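CRISPR system Cmr subunit Cmr1-1 (Pyrococcus furiosus, PDB 4W8Z) caps, together with Cmr6, the type III-B Cmr ribonucleoprotein complex, an RNA-guided CRISPR assembly that defends against mobile genetic elements, and binds RNA. Local coordinates at residues 279-287 with 298-308; 16-24 with 155-163. All coordinates share one frame; numbering follows the deposited sequence.

Interaction 1 (279-287 with 298-308); sequences RRASPLWFG and RIIKFFQSTFH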
# COMPACT_ATOMS: atom_id res chain seq x y z
N ARG A 279 3.04 -16.60 16.95
CA ARG A 279 2.40 -15.35 17.34
C ARG A 279 3.02 -14.14 16.64
O ARG A 279 2.72 -13.00 16.98
CB ARG A 279 2.48 -15.16 18.86
CG ARG A 279 1.45 -15.98 19.63
CD ARG A 279 1.62 -15.80 21.13
NE ARG A 279 2.12 -17.02 21.75
CZ ARG A 279 1.99 -17.30 23.04
NH1 ARG A 279 1.37 -16.45 23.85
NH2 ARG A 279 2.47 -18.44 23.53
N ARG A 280 3.88 -14.41 15.67
CA ARG A 280 4.50 -13.35 14.89
C ARG A 280 3.65 -13.01 13.67
O ARG A 280 3.94 -13.44 12.55
CB ARG A 280 5.91 -13.76 14.45
N ALA A 281 2.59 -12.23 13.90
CA ALA A 281 1.69 -11.82 12.82
C ALA A 281 2.32 -10.70 11.99
O ALA A 281 3.23 -10.00 12.43
CB ALA A 281 0.35 -11.38 13.39
N SER A 282 1.82 -10.55 10.77
CA SER A 282 2.49 -9.75 9.76
C SER A 282 1.71 -8.49 9.40
O SER A 282 0.50 -8.43 9.64
CB SER A 282 2.71 -10.61 8.51
OG SER A 282 3.23 -11.88 8.88
N PRO A 283 2.39 -7.47 8.85
CA PRO A 283 1.70 -6.25 8.41
C PRO A 283 0.55 -6.52 7.44
O PRO A 283 0.66 -7.39 6.57
CB PRO A 283 2.80 -5.45 7.72
CG PRO A 283 4.06 -5.93 8.35
CD PRO A 283 3.85 -7.39 8.63
N LEU A 284 -0.54 -5.79 7.60
CA LEU A 284 -1.66 -5.86 6.66
C LEU A 284 -2.03 -4.46 6.19
O LEU A 284 -2.25 -3.56 7.00
CB LEU A 284 -2.85 -6.56 7.31
CG LEU A 284 -4.08 -6.89 6.45
CD1 LEU A 284 -4.82 -8.08 7.04
CD2 LEU A 284 -5.01 -5.70 6.34
N TRP A 285 -2.10 -4.28 4.88
CA TRP A 285 -2.55 -3.01 4.31
C TRP A 285 -3.89 -3.23 3.64
O TRP A 285 -4.16 -4.33 3.17
CB TRP A 285 -1.56 -2.46 3.28
CG TRP A 285 -0.16 -2.26 3.77
CD1 TRP A 285 0.32 -2.48 5.02
CD2 TRP A 285 0.95 -1.80 2.99
NE1 TRP A 285 1.66 -2.19 5.07
CE2 TRP A 285 2.07 -1.77 3.83
CE3 TRP A 285 1.10 -1.42 1.65
CZ2 TRP A 285 3.33 -1.37 3.39
CZ3 TRP A 285 2.35 -1.02 1.21
CH2 TRP A 285 3.44 -0.99 2.08
N PHE A 286 -4.73 -2.21 3.60
CA PHE A 286 -5.92 -2.32 2.78
C PHE A 286 -6.23 -1.02 2.05
O PHE A 286 -5.74 0.06 2.41
CB PHE A 286 -7.13 -2.78 3.61
CG PHE A 286 -7.48 -1.88 4.76
CD1 PHE A 286 -8.34 -0.80 4.59
CD2 PHE A 286 -6.98 -2.13 6.03
CE1 PHE A 286 -8.68 0.01 5.66
CE2 PHE A 286 -7.31 -1.32 7.10
CZ PHE A 286 -8.16 -0.25 6.92
N GLY A 287 -7.04 -1.14 1.01
CA GLY A 287 -7.41 -0.03 0.16
C GLY A 287 -8.46 -0.49 -0.83
O GLY A 287 -9.11 -1.51 -0.60
N ARG A 298 -9.27 -4.22 -1.21
CA ARG A 298 -8.00 -4.89 -1.48
C ARG A 298 -7.18 -5.04 -0.20
O ARG A 298 -6.97 -4.08 0.52
CB ARG A 298 -7.19 -4.13 -2.52
CG ARG A 298 -5.86 -4.77 -2.86
CD ARG A 298 -5.12 -3.98 -3.92
NE ARG A 298 -4.83 -2.62 -3.46
CZ ARG A 298 -4.93 -1.54 -4.23
NH1 ARG A 298 -5.32 -1.65 -5.49
NH2 ARG A 298 -4.65 -0.34 -3.73
N ILE A 299 -6.72 -6.26 0.06
CA ILE A 299 -5.91 -6.54 1.24
C ILE A 299 -4.58 -7.16 0.83
O ILE A 299 -4.54 -8.08 0.03
CB ILE A 299 -6.63 -7.49 2.21
CG1 ILE A 299 -7.93 -6.86 2.70
CG2 ILE A 299 -5.74 -7.84 3.39
CD1 ILE A 299 -9.12 -7.75 2.53
N ILE A 300 -3.48 -6.64 1.37
CA ILE A 300 -2.19 -7.28 1.15
C ILE A 300 -1.49 -7.56 2.48
O ILE A 300 -1.49 -6.73 3.39
CB ILE A 300 -1.29 -6.43 0.22
CG1 ILE A 300 0.05 -7.14 -0.04
CG2 ILE A 300 -1.06 -5.04 0.79
CD1 ILE A 300 0.80 -6.63 -1.24
N LYS A 301 -0.93 -8.77 2.60
CA LYS A 301 -0.22 -9.20 3.81
C LYS A 301 1.24 -9.54 3.51
O LYS A 301 1.51 -10.38 2.65
CB LYS A 301 -0.94 -10.40 4.43
CG LYS A 301 -2.22 -10.04 5.17
CD LYS A 301 -3.05 -11.26 5.52
CE LYS A 301 -3.78 -11.79 4.30
NZ LYS A 301 -4.78 -12.84 4.65
N PHE A 302 2.17 -8.90 4.22
CA PHE A 302 3.60 -9.08 3.95
C PHE A 302 4.30 -10.01 4.94
O PHE A 302 4.37 -9.71 6.13
CB PHE A 302 4.32 -7.73 3.97
CG PHE A 302 3.88 -6.79 2.89
CD1 PHE A 302 4.33 -6.94 1.59
CD2 PHE A 302 3.02 -5.74 3.18
CE1 PHE A 302 3.93 -6.08 0.60
CE2 PHE A 302 2.62 -4.87 2.20
CZ PHE A 302 3.08 -5.03 0.90
N PHE A 303 4.85 -11.12 4.46
CA PHE A 303 5.54 -12.06 5.34
C PHE A 303 7.05 -11.98 5.16
O PHE A 303 7.56 -12.18 4.06
CB PHE A 303 5.06 -13.49 5.08
CG PHE A 303 3.56 -13.65 5.15
CD1 PHE A 303 2.89 -13.53 6.35
CD2 PHE A 303 2.82 -13.94 4.01
CE1 PHE A 303 1.52 -13.68 6.43
CE2 PHE A 303 1.44 -14.09 4.07
CZ PHE A 303 0.80 -13.96 5.28
N GLN A 304 7.77 -11.67 6.24
CA GLN A 304 9.23 -11.64 6.21
C GLN A 304 9.85 -12.14 7.52
O GLN A 304 9.14 -12.58 8.41
CB GLN A 304 9.75 -10.24 5.88
CG GLN A 304 9.68 -9.25 7.04
CD GLN A 304 8.57 -8.24 6.88
OE1 GLN A 304 7.39 -8.57 7.02
NE2 GLN A 304 8.95 -7.00 6.59
N SER A 305 11.18 -12.05 7.62
CA SER A 305 11.91 -12.57 8.77
C SER A 305 11.93 -11.62 9.97
O SER A 305 11.85 -12.07 11.12
CB SER A 305 13.34 -12.91 8.38
OG SER A 305 13.37 -13.92 7.38
N THR A 306 12.07 -10.33 9.70
CA THR A 306 12.10 -9.32 10.76
C THR A 306 10.82 -9.33 11.59
O THR A 306 9.72 -9.35 11.04
CB THR A 306 12.32 -7.90 10.18
OG1 THR A 306 13.66 -7.77 9.71
CG2 THR A 306 12.06 -6.83 11.24
N PHE A 307 10.97 -9.35 12.91
CA PHE A 307 9.83 -9.28 13.81
C PHE A 307 9.32 -7.85 13.92
O PHE A 307 10.10 -6.92 14.14
CB PHE A 307 10.21 -9.83 15.19
CG PHE A 307 9.26 -9.44 16.29
CD1 PHE A 307 7.96 -9.93 16.31
CD2 PHE A 307 9.66 -8.60 17.31
CE1 PHE A 307 7.09 -9.58 17.33
CE2 PHE A 307 8.79 -8.24 18.33
CZ PHE A 307 7.50 -8.73 18.34
N HIS A 308 8.02 -7.68 13.75
CA HIS A 308 7.38 -6.37 13.92
C HIS A 308 6.42 -6.44 15.10
O HIS A 308 5.44 -7.17 15.06
CB HIS A 308 6.63 -5.95 12.66
CG HIS A 308 7.39 -6.20 11.39
ND1 HIS A 308 8.14 -5.23 10.76
CD2 HIS A 308 7.51 -7.32 10.64
CE1 HIS A 308 8.69 -5.74 9.68
NE2 HIS A 308 8.32 -7.01 9.58
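A beta hairpin in the Cmr1-like C-terminal region, formed by strands 284-291 and 294-302, pairs Trp285 with Ile300 and Gly287 with Arg298 as hydrogen-bonded antiparallel couples. Trp285 N reaches Ile300 O at 2.9 Å in the plane of that carbonyl, nearly straight at 167°, and Ile300 N returns to Trp285 O at 3.0 Å. Beyond the tryptophan, Phe302 N still finds Pro283 O, extending the pairing to the proline. The non-hydrogen-bonded pairs, Leu284 with Lys301 and Phe286 with Ile299, put their side chains on one face of the sheet. There the branch point CG of Leu284 meets Ile299 CG2 at 3.6 Å, and Leu284 CD1 lies 3.8 Å from Lys301 CG. That lysine carries its ammonium away from the hairpin to salt bridges with Glu229 and Asp326. On the other face Trp285 and Ile300 lie side by side, with CB of the tryptophan 3.6 Å from Ile300 CG2. The Phe302 side chain crosses that of Trp285 at about a right angle; chi1 of -64°, CG anti to the carbonyl carbon, carries its ring to the indole. The result is a T-shaped pair, planes at 64°: Phe302 points its edge at the indole face, CE2 standing over the centre, 3.5 Å from Trp285 CE2.

Interaction 2 (16-24 with 155-163); sequences SITSTHLLE and VGFRSRRGT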
# COMPACT_ATOMS: atom_id res chain seq x y z
N SER A 16 -7.27 9.50 -8.03
CA SER A 16 -7.60 9.01 -6.70
C SER A 16 -8.95 8.31 -6.69
O SER A 16 -9.96 8.85 -7.15
CB SER A 16 -7.59 10.16 -5.68
OG SER A 16 -6.32 10.77 -5.62
N ILE A 17 -8.97 7.09 -6.16
CA ILE A 17 -10.22 6.37 -5.95
C ILE A 17 -10.77 6.72 -4.57
O ILE A 17 -11.98 6.89 -4.39
CB ILE A 17 -10.02 4.85 -6.07
CG1 ILE A 17 -9.74 4.47 -7.52
CG2 ILE A 17 -11.22 4.10 -5.53
CD1 ILE A 17 -9.22 3.07 -7.69
N THR A 18 -9.88 6.84 -3.59
CA THR A 18 -10.26 7.24 -2.24
C THR A 18 -9.61 8.57 -1.88
O THR A 18 -8.68 9.02 -2.56
CB THR A 18 -9.85 6.18 -1.20
OG1 THR A 18 -8.46 5.86 -1.35
CG2 THR A 18 -10.67 4.92 -1.36
N SER A 19 -10.11 9.20 -0.82
CA SER A 19 -9.58 10.48 -0.35
C SER A 19 -8.08 10.40 -0.16
O SER A 19 -7.57 9.46 0.45
CB SER A 19 -10.25 10.88 0.97
OG SER A 19 -11.67 10.81 0.86
N THR A 20 -7.36 11.38 -0.70
CA THR A 20 -5.90 11.35 -0.70
C THR A 20 -5.35 12.49 0.15
O THR A 20 -5.80 13.63 0.02
CB THR A 20 -5.33 11.43 -2.13
OG1 THR A 20 -5.78 10.29 -2.89
CG2 THR A 20 -3.82 11.44 -2.12
N HIS A 21 -4.39 12.19 1.01
CA HIS A 21 -3.84 13.18 1.93
C HIS A 21 -2.32 13.28 1.84
O HIS A 21 -1.59 12.51 2.49
CB HIS A 21 -4.26 12.85 3.36
CG HIS A 21 -5.74 12.93 3.58
ND1 HIS A 21 -6.35 14.02 4.15
CD2 HIS A 21 -6.73 12.05 3.29
CE1 HIS A 21 -7.66 13.81 4.21
NE2 HIS A 21 -7.91 12.62 3.69
N LEU A 22 -1.84 14.23 1.05
CA LEU A 22 -0.40 14.42 0.87
C LEU A 22 0.11 15.43 1.88
O LEU A 22 -0.00 16.64 1.68
CB LEU A 22 -0.11 14.87 -0.56
CG LEU A 22 -0.79 14.01 -1.63
CD1 LEU A 22 -0.44 14.46 -3.03
CD2 LEU A 22 -0.42 12.54 -1.42
N LEU A 23 0.65 14.92 2.98
CA LEU A 23 0.98 15.75 4.12
C LEU A 23 2.44 15.65 4.55
O LEU A 23 2.72 15.60 5.75
CB LEU A 23 0.08 15.38 5.30
CG LEU A 23 -1.43 15.48 5.06
CD1 LEU A 23 -2.20 15.04 6.29
CD2 LEU A 23 -1.80 16.90 4.67
N GLU A 24 3.35 15.63 3.58
CA GLU A 24 4.78 15.53 3.88
C GLU A 24 5.27 16.70 4.74
O GLU A 24 6.24 16.57 5.49
CB GLU A 24 5.60 15.48 2.59
CG GLU A 24 5.42 14.19 1.82
CD GLU A 24 6.42 14.04 0.69
OE1 GLU A 24 7.49 13.44 0.92
OE2 GLU A 24 6.14 14.51 -0.44
N VAL A 155 -0.79 6.09 -1.70
CA VAL A 155 0.09 7.18 -1.25
C VAL A 155 -0.57 8.10 -0.22
O VAL A 155 -1.80 8.24 -0.18
CB VAL A 155 0.55 8.05 -2.44
CG1 VAL A 155 1.38 7.22 -3.42
CG2 VAL A 155 -0.64 8.67 -3.14
N GLY A 156 0.25 8.72 0.62
CA GLY A 156 -0.24 9.69 1.58
C GLY A 156 -0.45 9.19 3.00
O GLY A 156 -0.18 8.03 3.33
N PHE A 157 -0.95 10.08 3.85
CA PHE A 157 -1.25 9.75 5.24
C PHE A 157 -2.36 8.70 5.31
O PHE A 157 -3.40 8.85 4.65
CB PHE A 157 -1.64 11.01 6.01
CG PHE A 157 -1.81 10.79 7.49
CD1 PHE A 157 -0.88 10.06 8.21
CD2 PHE A 157 -2.89 11.35 8.17
CE1 PHE A 157 -1.02 9.87 9.58
CE2 PHE A 157 -3.04 11.15 9.54
CZ PHE A 157 -2.11 10.41 10.24
N ARG A 158 -2.13 7.66 6.10
CA ARG A 158 -3.10 6.58 6.33
C ARG A 158 -3.38 5.72 5.09
O ARG A 158 -4.42 5.07 5.01
CB ARG A 158 -4.41 7.15 6.88
CG ARG A 158 -4.34 7.51 8.35
CD ARG A 158 -4.20 6.26 9.21
NE ARG A 158 -3.88 6.60 10.59
CZ ARG A 158 -2.65 6.63 11.09
NH1 ARG A 158 -1.61 6.33 10.32
NH2 ARG A 158 -2.45 6.97 12.36
N SER A 159 -2.44 5.69 4.16
CA SER A 159 -2.62 4.95 2.91
C SER A 159 -2.60 3.42 3.10
O SER A 159 -3.04 2.68 2.22
CB SER A 159 -1.55 5.36 1.89
OG SER A 159 -0.37 5.80 2.55
N ARG A 160 -2.11 2.95 4.24
CA ARG A 160 -2.22 1.53 4.58
C ARG A 160 -3.61 1.21 5.11
O ARG A 160 -3.95 0.04 5.32
CB ARG A 160 -1.16 1.14 5.61
CG ARG A 160 0.26 1.13 5.06
CD ARG A 160 1.27 0.88 6.16
NE ARG A 160 1.20 1.93 7.18
CZ ARG A 160 1.82 1.88 8.35
NH1 ARG A 160 2.56 0.83 8.68
NH2 ARG A 160 1.69 2.89 9.20
N ARG A 161 -4.41 2.24 5.33
CA ARG A 161 -5.76 2.07 5.84
C ARG A 161 -6.82 2.67 4.93
O ARG A 161 -7.80 3.23 5.40
CB ARG A 161 -5.89 2.69 7.23
CG ARG A 161 -5.08 2.03 8.33
CD ARG A 161 -5.59 2.51 9.67
NE ARG A 161 -4.72 2.15 10.78
CZ ARG A 161 -5.04 2.34 12.06
NH1 ARG A 161 -6.22 2.88 12.37
NH2 ARG A 161 -4.20 1.98 13.02
N GLY A 162 -6.62 2.56 3.62
CA GLY A 162 -7.67 2.91 2.69
C GLY A 162 -7.60 4.25 1.98
O GLY A 162 -8.37 4.48 1.06
N THR A 163 -6.69 5.13 2.39
CA THR A 163 -6.56 6.40 1.69
C THR A 163 -5.56 6.29 0.54
O THR A 163 -4.67 5.44 0.55
CB THR A 163 -6.12 7.54 2.63
OG1 THR A 163 -4.72 7.41 2.91
CG2 THR A 163 -6.91 7.52 3.92
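Thr18 and Gly162 meet through the threonine hydroxyl, whose OG1 donates to Gly162 O at 2.8 Å from somewhat out of the carbonyl plane. With chi1 at 52°, OG1 lies between the backbone N and the carbonyl carbon, where it faces Gly162 O and also accepts a bond from Ser165 N. At the other end of the contact Phe157 N donates to His21 O at 2.9 Å, in the plane of that carbonyl and close to straight at 164°. Small apolar touches flank this bond: Leu23 CD1 leans on Phe157 CB at 4.1 Å, and Leu22 CD2 on Val155 CG2 at 4.2 Å. A type II turn from Gly156 to Ser159 runs into a type I turn from Arg158 to Arg161, with positive phi at Gly156 and Gly162, and Thr163 OG1 ties back to Phe157 O at 2.6 Å. Arg158 folds against Phe157, its CG over the centre of the ring, while the guanidinium is held by salt bridges to Glu32 and Asp318. The loop is consistent with the glycine-rich loop of RAMP proteins. Because it offers 16-24 one backbone amide and one carbonyl, the contact fixes its main-chain path, while the Arg158 and Arg161 side chains bond elsewhere.

Overall arrangement
From the N terminus, strand 8-16 leads into 16-24, and interaction 2 closes when the chain, 130 residues later, returns as 155-163 between helix 136-152 and strand 166-172. Interaction 1 opens well after that and encloses only ten residues, the far ends of the two hairpin strands and the turn between them, so the two contacts follow in series, neither nested nor crossed. One lies in the RAMP superfamily region and the other in the Cmr1-like C-terminal region, with centres about 19 Å apart, yet they touch. Phe286 N probably hydrogen-bonds to Arg160 O, Arg160 CD packs against Trp285 NE1, and the Phe286 ring lies by Arg161 and Gly162. The loop of interaction 2 thus joins the N-terminal part to the C-terminal hairpin.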